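Local coordinates for protein fusolin (Unidentified entomopoxvirus, PDB 4YN2) that crystallises in vivo into the viral spindles that enhance virulence, and probably attacks chitin oxidatively as a lytic polysaccharide mono-oxygenase, at residues Gly73-Tyr76 with Cys80-Thr83; Pro88-Leu91 with Ala96-Trp99; Val210-Leu215 with Glu220-Cys225. One frame throughout, in Å; residues are numbered along the deposited sequence.

Contact 1. Residues Gly73-Tyr76 with Cys80-Thr83; sequences GPDY and CHIT. With NAG (2-acetamido-2-deoxy-beta-D-glucopyranose), chain B.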
ATOM      1  N   GLY A  73     -10.689  -5.884 -22.483  1.00 16.01           N
ATOM      2  CA  GLY A  73     -11.300  -6.512 -23.642  1.00 15.93           C
ATOM      3  C   GLY A  73     -11.191  -8.020 -23.573  1.00 19.27           C
ATOM      4  O   GLY A  73     -10.865  -8.570 -22.517  1.00 17.81           O
ATOM      5  N   PRO A  74     -11.447  -8.727 -24.693  1.00 17.33           N
ATOM      6  CA  PRO A  74     -11.462 -10.202 -24.647  1.00 16.88           C
ATOM      7  C   PRO A  74     -10.126 -10.888 -24.345  1.00 19.43           C
ATOM      8  O   PRO A  74     -10.135 -12.025 -23.879  1.00 18.24           O
ATOM      9  CB  PRO A  74     -11.936 -10.603 -26.058  1.00 18.91           C
ATOM     10  CG  PRO A  74     -12.500  -9.405 -26.656  1.00 23.36           C
ATOM     11  CD  PRO A  74     -11.867  -8.223 -26.017  1.00 19.28           C
ATOM     12  N   ASP A  75      -8.999 -10.226 -24.628  1.00 16.45           N
ATOM     13  CA  ASP A  75      -7.659 -10.787 -24.421  1.00 16.02           C
ATOM     14  C   ASP A  75      -7.027 -10.273 -23.098  1.00 18.99           C
ATOM     15  O   ASP A  75      -5.840  -9.971 -23.044  1.00 17.31           O
ATOM     16  CB  ASP A  75      -6.755 -10.472 -25.630  1.00 17.64           C
ATOM     17  CG  ASP A  75      -6.570  -8.996 -25.908  1.00 27.37           C
ATOM     18  OD1 ASP A  75      -7.526  -8.220 -25.659  1.00 27.42           O
ATOM     19  OD2 ASP A  75      -5.481  -8.617 -26.406  1.00 35.08           O
ATOM     20  N   TYR A  76      -7.822 -10.268 -22.019  1.00 15.52           N
ATOM     21  CA  TYR A  76      -7.411  -9.898 -20.651  1.00 14.24           C
ATOM     22  C   TYR A  76      -6.306 -10.829 -20.102  1.00 16.35           C
ATOM     23  O   TYR A  76      -5.637 -10.484 -19.138  1.00 14.65           O
ATOM     24  CB  TYR A  76      -8.635  -9.919 -19.694  1.00 14.48           C
ATOM     25  CG  TYR A  76      -9.315 -11.263 -19.624  1.00 15.69           C
ATOM     26  CD1 TYR A  76      -8.785 -12.292 -18.862  1.00 17.49           C
ATOM     27  CD2 TYR A  76     -10.430 -11.544 -20.409  1.00 16.61           C
ATOM     28  CE1 TYR A  76      -9.327 -13.569 -18.894  1.00 18.46           C
ATOM     29  CE2 TYR A  76     -11.001 -12.813 -20.426  1.00 18.00           C
ATOM     30  CZ  TYR A  76     -10.451 -13.822 -19.661  1.00 27.12           C
ATOM     31  OH  TYR A  76     -11.014 -15.075 -19.695  1.00 34.02           O
ATOM     32  N   CYS A  80       1.317  -9.259 -22.306  1.00 14.96           N
ATOM     33  CA  CYS A  80       1.852  -8.071 -22.985  1.00 16.03           C
ATOM     34  C   CYS A  80       0.754  -7.037 -23.222  1.00 15.38           C
ATOM     35  O   CYS A  80       1.035  -5.857 -23.122  1.00 14.77           O
ATOM     36  CB  CYS A  80       2.558  -8.435 -24.288  1.00 18.10           C
ATOM     37  SG  CYS A  80       4.064  -9.411 -24.060  1.00 23.44           S
ATOM     38  N   HIS A  81      -0.470  -7.461 -23.527  1.00 10.96           N
ATOM     39  CA  HIS A  81      -1.600  -6.547 -23.704  1.00 10.47           C
ATOM     40  C   HIS A  81      -1.852  -5.788 -22.395  1.00 12.97           C
ATOM     41  O   HIS A  81      -1.953  -4.567 -22.414  1.00 13.27           O
ATOM     42  CB  HIS A  81      -2.849  -7.330 -24.133  1.00 10.98           C
ATOM     43  CG  HIS A  81      -4.096  -6.517 -24.230  1.00 14.06           C
ATOM     44  ND1 HIS A  81      -4.159  -5.405 -25.026  1.00 16.13           N
ATOM     45  CD2 HIS A  81      -5.301  -6.707 -23.647  1.00 15.80           C
ATOM     46  CE1 HIS A  81      -5.376  -4.914 -24.872  1.00 15.39           C
ATOM     47  NE2 HIS A  81      -6.106  -5.688 -24.073  1.00 15.70           N
ATOM     48  N   ILE A  82      -1.863  -6.494 -21.257  1.00  9.07           N
ATOM     49  CA  ILE A  82      -2.084  -5.845 -19.960  1.00  8.69           C
ATOM     50  C   ILE A  82      -0.951  -4.874 -19.640  1.00 12.71           C
ATOM     51  O   ILE A  82      -1.203  -3.721 -19.322  1.00 12.10           O
ATOM     52  CB  ILE A  82      -2.248  -6.886 -18.815  1.00 11.54           C
ATOM     53  CG1 ILE A  82      -3.499  -7.764 -19.018  1.00 11.29           C
ATOM     54  CG2 ILE A  82      -2.286  -6.189 -17.426  1.00 12.54           C
ATOM     55  CD1 ILE A  82      -4.833  -7.016 -19.169  1.00 14.16           C
ATOM     56  N   THR A  83       0.285  -5.351 -19.739  1.00 10.49           N
ATOM     57  CA  THR A  83       1.485  -4.602 -19.391  1.00 10.79           C
ATOM     58  C   THR A  83       1.768  -3.437 -20.337  1.00 14.17           C
ATOM     59  O   THR A  83       2.351  -2.469 -19.886  1.00 13.61           O
ATOM     60  CB  THR A  83       2.694  -5.564 -19.353  1.00 24.91           C
ATOM     61  OG1 THR A  83       2.476  -6.546 -18.335  1.00 32.82           O
ATOM     62  CG2 THR A  83       4.022  -4.869 -19.087  1.00 30.64           C
TER
HETATM   63  C1  NAG B   2      -5.064 -18.163 -18.774  1.00 29.57           C
HETATM   64  C2  NAG B   2      -6.306 -18.115 -19.661  1.00 32.48           C
HETATM   65  C3  NAG B   2      -6.022 -18.883 -20.951  1.00 35.96           C
HETATM   66  C4  NAG B   2      -4.745 -18.371 -21.611  1.00 37.25           C
HETATM   67  C5  NAG B   2      -3.585 -18.437 -20.623  1.00 35.98           C
HETATM   68  C6  NAG B   2      -2.286 -17.878 -21.152  1.00 36.90           C
HETATM   69  C7  NAG B   2      -8.544 -18.017 -18.615  1.00 33.36           C
HETATM   70  C8  NAG B   2      -9.640 -18.821 -17.980  1.00 33.46           C
HETATM   71  N2  NAG B   2      -7.439 -18.701 -18.963  1.00 31.08           N
HETATM   72  O3  NAG B   2      -7.132 -18.710 -21.826  1.00 37.73           O
HETATM   73  O4  NAG B   2      -4.429 -19.187 -22.731  1.00 42.14           O
HETATM   74  O5  NAG B   2      -3.919 -17.673 -19.457  1.00 32.06           O
HETATM   75  O6  NAG B   2      -2.330 -16.462 -21.284  1.00 39.53           O
HETATM   76  O7  NAG B   2      -8.656 -16.809 -18.810  1.00 32.90           O
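Tyr-76, which meets Ile-82 through its carbonyl oxygen, hydrogen-bonds a sugar through its hydroxyl: OH donates to O7 of the bound NAG at 3.1 Å. The acetamido oxygen lies near the plane of the phenol, at its edge, and is also close to CE1. At the other end of the residue the backbone O of Tyr-76 rests against the aliphatic branch of Ile-82, 3.5 Å from CG1 and 3.6 Å from CD1, and takes a hydrogen bond from Arg-211.

The second meeting shows how a carboxylate can lie over a histidine without bonding to its nitrogens. His-81 carries its ring anti to the backbone N (chi1 175°), which sends it from the helix toward the loop. There the carboxylate of Asp-75 covers one face, OD2 standing 3.3 Å above the plane of the His-81 ring toward its rim, with the two flat groups 26° apart. OD1 comes 3.3 Å from NE2, but the angle is too poor for a hydrogen bond. Instead NE2 pairs with the backbone O of Ala-72, and ND1 with OE1 of Gln-85. An acceptor at each nitrogen and a carboxylate overhead would together tend to stabilise a positive ring.

The loop from strand 69-71 thus folds back on helix 79-86, and Tyr-76 on that loop lines a glycan pocket in a lytic polysaccharide mono-oxygenase domain.

Contact 2. Residues Pro88-Leu91 with Ala96-Trp99; sequences PNYL and AHSW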
ATOM      1  N   PRO A  88      -0.269   0.141 -18.539  1.00  9.90           N
ATOM      2  CA  PRO A  88       1.174   0.246 -18.789  1.00 10.50           C
ATOM      3  C   PRO A  88       1.921   1.064 -17.751  1.00 15.76           C
ATOM      4  O   PRO A  88       3.108   0.835 -17.534  1.00 16.62           O
ATOM      5  CB  PRO A  88       1.246   0.922 -20.159  1.00 12.74           C
ATOM      6  CG  PRO A  88       0.026   1.731 -20.252  1.00 17.08           C
ATOM      7  CD  PRO A  88      -1.039   0.975 -19.488  1.00 12.37           C
ATOM      8  N   ASN A  89       1.242   2.044 -17.156  1.00  9.83           N
ATOM      9  CA  ASN A  89       1.806   2.949 -16.175  1.00  9.41           C
ATOM     10  C   ASN A  89       0.745   3.310 -15.162  1.00 11.06           C
ATOM     11  O   ASN A  89      -0.414   2.930 -15.340  1.00  8.66           O
ATOM     12  CB  ASN A  89       2.271   4.222 -16.886  1.00 13.54           C
ATOM     13  CG  ASN A  89       3.218   4.006 -18.031  1.00 40.65           C
ATOM     14  OD1 ASN A  89       2.871   4.234 -19.196  1.00 31.71           O
ATOM     15  ND2 ASN A  89       4.453   3.636 -17.721  1.00 34.81           N
ATOM     16  N   TYR A  90       1.120   4.090 -14.140  1.00  6.84           N
ATOM     17  CA  TYR A  90       0.216   4.549 -13.096  1.00  6.74           C
ATOM     18  C   TYR A  90      -0.532   3.364 -12.510  1.00  9.67           C
ATOM     19  O   TYR A  90      -1.759   3.362 -12.456  1.00  8.24           O
ATOM     20  CB  TYR A  90      -0.743   5.611 -13.655  1.00  8.88           C
ATOM     21  CG  TYR A  90      -0.017   6.819 -14.191  1.00 12.31           C
ATOM     22  CD1 TYR A  90       0.594   7.720 -13.338  1.00 15.04           C
ATOM     23  CD2 TYR A  90       0.055   7.065 -15.558  1.00 14.19           C
ATOM     24  CE1 TYR A  90       1.242   8.854 -13.822  1.00 17.76           C
ATOM     25  CE2 TYR A  90       0.731   8.181 -16.057  1.00 15.09           C
ATOM     26  CZ  TYR A  90       1.317   9.079 -15.182  1.00 24.79           C
ATOM     27  OH  TYR A  90       1.978  10.207 -15.628  1.00 30.68           O
ATOM     28  N   LEU A  91       0.216   2.337 -12.098  1.00  6.69           N
ATOM     29  CA  LEU A  91      -0.378   1.072 -11.656  1.00  6.75           C
ATOM     30  C   LEU A  91      -1.339   1.237 -10.484  1.00  8.81           C
ATOM     31  O   LEU A  91      -2.416   0.644 -10.530  1.00  7.31           O
ATOM     32  CB  LEU A  91       0.686   0.023 -11.320  1.00  6.68           C
ATOM     33  CG  LEU A  91       1.119  -0.846 -12.500  1.00 10.35           C
ATOM     34  CD1 LEU A  91       1.787  -0.005 -13.575  1.00  9.19           C
ATOM     35  CD2 LEU A  91       2.012  -1.965 -12.050  1.00  9.96           C
ATOM     36  N   ALA A  96      -5.309   5.185 -14.829  1.00  8.34           N
ATOM     37  CA  ALA A  96      -6.132   6.380 -15.030  1.00  7.67           C
ATOM     38  C   ALA A  96      -5.370   7.641 -14.626  1.00 11.19           C
ATOM     39  O   ALA A  96      -5.098   7.849 -13.447  1.00  9.37           O
ATOM     40  CB  ALA A  96      -7.412   6.259 -14.229  1.00  8.09           C
ATOM     41  N   HIS A  97      -5.009   8.468 -15.598  1.00 10.86           N
ATOM     42  CA  HIS A  97      -4.232   9.675 -15.324  1.00 11.64           C
ATOM     43  C   HIS A  97      -4.705  10.913 -16.135  1.00 15.79           C
ATOM     44  O   HIS A  97      -3.923  11.845 -16.282  1.00 14.90           O
ATOM     45  CB  HIS A  97      -2.753   9.388 -15.610  1.00 12.88           C
ATOM     46  CG  HIS A  97      -2.447   9.177 -17.057  1.00 16.44           C
ATOM     47  ND1 HIS A  97      -2.663   7.957 -17.670  1.00 18.56           N
ATOM     48  CD2 HIS A  97      -1.963  10.044 -17.973  1.00 17.32           C
ATOM     49  CE1 HIS A  97      -2.328   8.129 -18.938  1.00 17.10           C
ATOM     50  NE2 HIS A  97      -1.894   9.368 -19.160  1.00 17.25           N
ATOM     51  N   SER A  98      -5.952  10.935 -16.639  1.00 13.82           N
ATOM     52  CA  SER A  98      -6.483  12.062 -17.433  1.00 15.26           C
ATOM     53  C   SER A  98      -7.890  12.369 -16.949  1.00 20.40           C
ATOM     54  O   SER A  98      -8.776  11.539 -17.124  1.00 19.08           O
ATOM     55  CB  SER A  98      -6.472  11.721 -18.920  1.00 20.11           C
ATOM     56  OG  SER A  98      -5.152  11.491 -19.387  1.00 32.82           O
ATOM     57  N   TRP A  99      -8.084  13.532 -16.303  1.00 20.09           N
ATOM     58  CA  TRP A  99      -9.340  13.889 -15.627  1.00 22.55           C
ATOM     59  C   TRP A  99     -10.586  13.916 -16.541  1.00 27.44           C
ATOM     60  O   TRP A  99     -11.662  13.560 -16.067  1.00 27.72           O
ATOM     61  CB  TRP A  99      -9.212  15.234 -14.874  1.00 22.65           C
ATOM     62  CG  TRP A  99      -9.336  16.459 -15.731  1.00 24.89           C
ATOM     63  CD1 TRP A  99      -8.409  16.959 -16.598  1.00 28.22           C
ATOM     64  CD2 TRP A  99     -10.485  17.302 -15.839  1.00 25.22           C
ATOM     65  NE1 TRP A  99      -8.906  18.078 -17.228  1.00 28.09           N
ATOM     66  CE2 TRP A  99     -10.182  18.308 -16.783  1.00 29.71           C
ATOM     67  CE3 TRP A  99     -11.743  17.316 -15.217  1.00 26.85           C
ATOM     68  CZ2 TRP A  99     -11.089  19.319 -17.116  1.00 29.37           C
ATOM     69  CZ3 TRP A  99     -12.640  18.317 -15.552  1.00 28.73           C
ATOM     70  CH2 TRP A  99     -12.307  19.307 -16.483  1.00 29.40           C
TER
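Tyr-90 and His-97 form an offset aromatic stack between two stretches of the long loop that links helix 79-86 to strand 118-121 in the mono-oxygenase fold. The ring centroids of Tyr-90 and His-97 are 4.6 Å apart, and the planes, 21° from parallel, overlap only in part. Contact is made by one side of the phenol, where CE2 of Tyr-90 approaches CG of His-97 to 3.5 Å and CD2 lies almost as near to CG and ND1.

Different first torsions accompany the offset. Tyr-90 sits in a left-handed backbone conformation and sets CG beside its N, opposite the carbonyl carbon (chi1 -60°). His-97 instead tucks CG between its own N and carbonyl carbon (chi1 68°), a setting in which both CB and the imidazole meet the phenol; CB lies over the phenol face, toward its CD2-CE2 side. That methylene makes a CH-pi contact, CB of His-97 standing 3.8 Å from the centroid of the Tyr-90 ring. The two side chains cross at about a right angle.

The histidine has further partners. Its ND1 is hydrogen-bonded to the backbone O of Gly-95, which limits rotation of the ring, and its backbone O pairs with Lys-43 of helix 31-48. Tyr-90 also touches Ser-107 and Arg-162. The contact lies at the surface, and the imidazole is sandwiched: on the face turned from Tyr-90, OG of Ser-98 sits 3.7 Å above the His-97 ring plane, toward its rim.

Contact 3. Residues Val210-Leu215 with Glu220-Cys225; sequences VRWQRL and EGFYNC. With NAG (2-acetamido-2-deoxy-beta-D-glucopyranose), chain B.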
ATOM      1  N   VAL A 210      -3.030  -6.034  -6.104  1.00  3.92           N
ATOM      2  CA  VAL A 210      -4.118  -7.001  -6.225  1.00  3.85           C
ATOM      3  C   VAL A 210      -4.922  -6.671  -7.453  1.00  7.76           C
ATOM      4  O   VAL A 210      -5.368  -5.539  -7.614  1.00  7.90           O
ATOM      5  CB  VAL A 210      -5.014  -7.018  -4.956  1.00  7.63           C
ATOM      6  CG1 VAL A 210      -6.113  -8.066  -5.086  1.00  7.98           C
ATOM      7  CG2 VAL A 210      -4.187  -7.259  -3.693  1.00  7.49           C
ATOM      8  N   ARG A 211      -5.124  -7.659  -8.301  1.00  4.57           N
ATOM      9  CA  ARG A 211      -5.878  -7.523  -9.533  1.00  4.62           C
ATOM     10  C   ARG A 211      -7.063  -8.460  -9.498  1.00  9.36           C
ATOM     11  O   ARG A 211      -6.872  -9.664  -9.358  1.00  9.14           O
ATOM     12  CB  ARG A 211      -4.990  -7.838 -10.726  1.00  4.43           C
ATOM     13  CG  ARG A 211      -5.694  -7.819 -12.068  1.00  8.85           C
ATOM     14  CD  ARG A 211      -4.773  -8.350 -13.136  1.00  9.62           C
ATOM     15  NE  ARG A 211      -5.423  -8.327 -14.440  1.00 14.17           N
ATOM     16  CZ  ARG A 211      -5.097  -9.081 -15.482  1.00 18.91           C
ATOM     17  NH1 ARG A 211      -4.097  -9.949 -15.398  1.00 11.06           N
ATOM     18  NH2 ARG A 211      -5.766  -8.968 -16.624  1.00 11.60           N
ATOM     19  N   TRP A 212      -8.271  -7.914  -9.627  1.00  6.27           N
ATOM     20  CA  TRP A 212      -9.496  -8.700  -9.728  1.00  7.17           C
ATOM     21  C   TRP A 212      -9.947  -8.591 -11.169  1.00  8.71           C
ATOM     22  O   TRP A 212     -10.399  -7.533 -11.587  1.00  8.26           O
ATOM     23  CB  TRP A 212     -10.549  -8.188  -8.759  1.00  6.65           C
ATOM     24  CG  TRP A 212     -11.799  -9.010  -8.736  1.00  8.10           C
ATOM     25  CD1 TRP A 212     -11.923 -10.339  -9.020  1.00 10.91           C
ATOM     26  CD2 TRP A 212     -13.115  -8.534  -8.473  1.00  8.25           C
ATOM     27  NE1 TRP A 212     -13.223 -10.734  -8.862  1.00 10.56           N
ATOM     28  CE2 TRP A 212     -13.981  -9.648  -8.516  1.00 11.65           C
ATOM     29  CE3 TRP A 212     -13.648  -7.276  -8.168  1.00  9.63           C
ATOM     30  CZ2 TRP A 212     -15.341  -9.545  -8.256  1.00 11.18           C
ATOM     31  CZ3 TRP A 212     -15.005  -7.170  -7.934  1.00 11.25           C
ATOM     32  CH2 TRP A 212     -15.836  -8.294  -7.971  1.00 11.78           C
ATOM     33  N   GLN A 213      -9.772  -9.649 -11.935  1.00  5.04           N
ATOM     34  CA  GLN A 213     -10.054  -9.652 -13.358  1.00  4.62           C
ATOM     35  C   GLN A 213     -11.293 -10.445 -13.711  1.00 10.85           C
ATOM     36  O   GLN A 213     -11.351 -11.634 -13.421  1.00 10.37           O
ATOM     37  CB  GLN A 213      -8.850 -10.251 -14.082  1.00  5.54           C
ATOM     38  CG  GLN A 213      -8.972 -10.319 -15.611  1.00  8.41           C
ATOM     39  CD  GLN A 213      -9.224  -8.975 -16.230  1.00 16.67           C
ATOM     40  OE1 GLN A 213      -8.464  -8.025 -16.029  1.00 14.21           O
ATOM     41  NE2 GLN A 213     -10.252  -8.858 -17.045  1.00  8.92           N
ATOM     42  N   ARG A 214     -12.245  -9.816 -14.401  1.00  9.70           N
ATOM     43  CA  ARG A 214     -13.418 -10.523 -14.899  1.00 11.50           C
ATOM     44  C   ARG A 214     -13.064 -11.287 -16.163  1.00 17.06           C
ATOM     45  O   ARG A 214     -12.335 -10.756 -17.001  1.00 14.85           O
ATOM     46  CB  ARG A 214     -14.559  -9.560 -15.228  1.00 11.89           C
ATOM     47  CG  ARG A 214     -15.160  -8.867 -14.031  1.00 19.82           C
ATOM     48  CD  ARG A 214     -16.242  -7.855 -14.406  1.00 27.43           C
ATOM     49  NE  ARG A 214     -17.362  -8.452 -15.156  1.00 36.55           N
ATOM     50  CZ  ARG A 214     -18.636  -8.058 -15.115  1.00 54.75           C
ATOM     51  NH1 ARG A 214     -19.006  -7.057 -14.324  1.00 42.89           N
ATOM     52  NH2 ARG A 214     -19.552  -8.680 -15.846  1.00 45.36           N
ATOM     53  N   LEU A 215     -13.604 -12.506 -16.317  1.00 16.72           N
ATOM     54  CA  LEU A 215     -13.395 -13.318 -17.512  1.00 18.58           C
ATOM     55  C   LEU A 215     -14.602 -13.169 -18.429  1.00 25.48           C
ATOM     56  O   LEU A 215     -15.491 -14.016 -18.436  1.00 26.33           O
ATOM     57  CB  LEU A 215     -13.163 -14.794 -17.180  1.00 19.29           C
ATOM     58  CG  LEU A 215     -12.101 -15.104 -16.116  1.00 24.59           C
ATOM     59  CD1 LEU A 215     -12.720 -15.738 -14.968  1.00 24.15           C
ATOM     60  CD2 LEU A 215     -11.064 -16.059 -16.618  1.00 29.38           C
ATOM     61  N   GLU A 220     -13.292  -6.109 -17.863  1.00  8.54           N
ATOM     62  CA  GLU A 220     -12.987  -5.118 -16.841  1.00  9.24           C
ATOM     63  C   GLU A 220     -12.201  -5.777 -15.708  1.00 12.25           C
ATOM     64  O   GLU A 220     -12.515  -6.890 -15.288  1.00 11.84           O
ATOM     65  CB  GLU A 220     -14.235  -4.444 -16.286  1.00 10.62           C
ATOM     66  CG  GLU A 220     -13.895  -3.255 -15.391  1.00 20.29           C
ATOM     67  CD  GLU A 220     -14.890  -2.105 -15.349  1.00 42.63           C
ATOM     68  OE1 GLU A 220     -15.733  -1.998 -16.267  1.00 53.74           O
ATOM     69  OE2 GLU A 220     -14.769  -1.256 -14.439  1.00 35.87           O
ATOM     70  N   GLY A 221     -11.151  -5.104 -15.287  1.00  8.98           N
ATOM     71  CA  GLY A 221     -10.303  -5.543 -14.187  1.00  8.89           C
ATOM     72  C   GLY A 221     -10.147  -4.432 -13.183  1.00  9.64           C
ATOM     73  O   GLY A 221     -10.158  -3.259 -13.561  1.00  8.25           O
ATOM     74  N   PHE A 222      -9.984  -4.792 -11.911  1.00  5.82           N
ATOM     75  CA  PHE A 222      -9.831  -3.853 -10.802  1.00  5.59           C
ATOM     76  C   PHE A 222      -8.461  -4.048 -10.230  1.00  8.87           C
ATOM     77  O   PHE A 222      -8.072  -5.183  -9.973  1.00  7.99           O
ATOM     78  CB  PHE A 222     -10.925  -4.065  -9.756  1.00  7.71           C
ATOM     79  CG  PHE A 222     -12.293  -3.905 -10.382  1.00  9.54           C
ATOM     80  CD1 PHE A 222     -12.881  -4.953 -11.076  1.00 11.88           C
ATOM     81  CD2 PHE A 222     -12.913  -2.664 -10.421  1.00 10.85           C
ATOM     82  CE1 PHE A 222     -14.084  -4.777 -11.753  1.00 13.06           C
ATOM     83  CE2 PHE A 222     -14.105  -2.483 -11.123  1.00 14.09           C
ATOM     84  CZ  PHE A 222     -14.703  -3.551 -11.753  1.00 12.44           C
ATOM     85  N   TYR A 223      -7.702  -2.960 -10.084  1.00  5.59           N
ATOM     86  CA  TYR A 223      -6.310  -2.998  -9.645  1.00  4.98           C
ATOM     87  C   TYR A 223      -6.089  -2.086  -8.472  1.00  8.08           C
ATOM     88  O   TYR A 223      -6.396  -0.892  -8.571  1.00  6.30           O
ATOM     89  CB  TYR A 223      -5.396  -2.543 -10.788  1.00  5.70           C
ATOM     90  CG  TYR A 223      -5.538  -3.324 -12.074  1.00  7.13           C
ATOM     91  CD1 TYR A 223      -6.623  -3.122 -12.919  1.00  8.93           C
ATOM     92  CD2 TYR A 223      -4.530  -4.179 -12.507  1.00  7.40           C
ATOM     93  CE1 TYR A 223      -6.757  -3.836 -14.105  1.00  8.42           C
ATOM     94  CE2 TYR A 223      -4.631  -4.864 -13.710  1.00  8.77           C
ATOM     95  CZ  TYR A 223      -5.737  -4.679 -14.517  1.00 13.44           C
ATOM     96  OH  TYR A 223      -5.815  -5.397 -15.681  1.00 12.08           O
ATOM     97  N   ASN A 224      -5.585  -2.624  -7.355  1.00  5.49           N
ATOM     98  CA  ASN A 224      -5.331  -1.834  -6.146  1.00  4.49           C
ATOM     99  C   ASN A 224      -3.963  -2.049  -5.597  1.00  6.45           C
ATOM    100  O   ASN A 224      -3.527  -3.187  -5.478  1.00  4.66           O
ATOM    101  CB  ASN A 224      -6.308  -2.199  -5.039  1.00  5.71           C
ATOM    102  CG  ASN A 224      -7.757  -1.774  -5.170  1.00 13.00           C
ATOM    103  OD1 ASN A 224      -8.519  -1.939  -4.222  1.00  8.45           O
ATOM    104  ND2 ASN A 224      -8.172  -1.083  -6.210  1.00  5.54           N
ATOM    105  N   CYS A 225      -3.340  -0.962  -5.122  1.00  4.96           N
ATOM    106  CA  CYS A 225      -2.091  -1.029  -4.388  1.00  5.61           C
ATOM    107  C   CYS A 225      -2.418  -1.108  -2.921  1.00  7.67           C
ATOM    108  O   CYS A 225      -3.337  -0.436  -2.460  1.00  5.64           O
ATOM    109  CB  CYS A 225      -1.201   0.163  -4.705  1.00  6.77           C
ATOM    110  SG  CYS A 225      -0.493   0.070  -6.350  1.00 11.18           S
TER
HETATM  111  C1  NAG B   2      -5.064 -18.163 -18.774  1.00 29.57           C
HETATM  112  C2  NAG B   2      -6.306 -18.115 -19.661  1.00 32.48           C
HETATM  113  C3  NAG B   2      -6.022 -18.883 -20.951  1.00 35.96           C
HETATM  114  C4  NAG B   2      -4.745 -18.371 -21.611  1.00 37.25           C
HETATM  115  C5  NAG B   2      -3.585 -18.437 -20.623  1.00 35.98           C
HETATM  116  C6  NAG B   2      -2.286 -17.878 -21.152  1.00 36.90           C
HETATM  117  C7  NAG B   2      -8.544 -18.017 -18.615  1.00 33.36           C
HETATM  118  C8  NAG B   2      -9.640 -18.821 -17.980  1.00 33.46           C
HETATM  119  N2  NAG B   2      -7.439 -18.701 -18.963  1.00 31.08           N
HETATM  120  O3  NAG B   2      -7.132 -18.710 -21.826  1.00 37.73           O
HETATM  121  O4  NAG B   2      -4.429 -19.187 -22.731  1.00 42.14           O
HETATM  122  O5  NAG B   2      -3.919 -17.673 -19.457  1.00 32.06           O
HETATM  123  O6  NAG B   2      -2.330 -16.462 -21.284  1.00 39.53           O
HETATM  124  O7  NAG B   2      -8.656 -16.809 -18.810  1.00 32.90           O
HETATM  125  O   HOH W   1      -8.151  -5.245 -16.914  1.00 11.18           O
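Backbone hydrogen bonds tie Val-210 to Asn-224 and Trp-212 to Phe-222 in antiparallel pairs, each bonded in both directions; between Trp-212 and Phe-222 both bonds, N to O each way, measure 2.8 Å. Arg-214 N adds one more to Glu-220 O. Between them fall the non-hydrogen-bonded pairs Arg-211 with Tyr-223 and Gln-213 with Gly-221, where the strands draw close and CA-H...O contacts fill in, such as Arg-211 CA to Phe-222 O at 3.2 Å.

Polar side chains gather on the face carrying Arg-211, Gln-213 and Tyr-223. The amide oxygen OE1 of Gln-213 accepts from Arg-211 NH2 at 2.9 Å, from above the carbonyl plane, and from a water that in turn accepts from Tyr-223 OH at 2.6 Å. The bend of Gln-213 at chi2 (57°) brings its amide back over Gly-221, while NE2 donates to Arg-214 O at 2.8 Å and also bonds Gly-219 O. Arg-211 NE reaches Tyr-223 OH only weakly; its NH1 forms a salt bridge with Glu-148.

Ring contacts differ on the two faces. Extended beside the phenol, the Arg-211 chain lays CG over the Tyr-223 ring in a CH-pi contact 4.0 Å from its centroid, and the guanidinium is turned just 14° from that ring. On the other face Trp-212 CE3 meets Phe-222 CD1 at 3.8 Å, the rings oblique; the tryptophan also stacks on Tyr-147.

Just past its strand Leu-215 touches the NAG, while Cys-225, within the other strand, is disulfide-linked to Cys-92. Phe-222, about 3 Å from the zinc ion at its nearest atom, places this beta hairpin beside the metal held by His-1 and His-142, consistent with the histidine brace of lytic polysaccharide mono-oxygenases.

How the contacts relate
The three contacts grade from core to surface. Contact 3 is buried, a strand pairing several of whose polar side chains bond one another, a water and neighbouring strands and loops. Contact 1, about 12 Å away between centres, is partly buried and rests on the same hairpin: Ile-82 CD1 packs 3.3 Å from Arg-211 NH2, and both contacts touch the NAG. Contacts 1 and 2 both lack hydrogen bonds across their segments; contact 2, at the surface, depends on a ring stack between loops and meets contact 1 where Thr-83 O touches Pro-88 CB. Backbone regularity thus gives way to carboxylate-over-ring and then ring-on-ring contacts as strands give way to helix and loop.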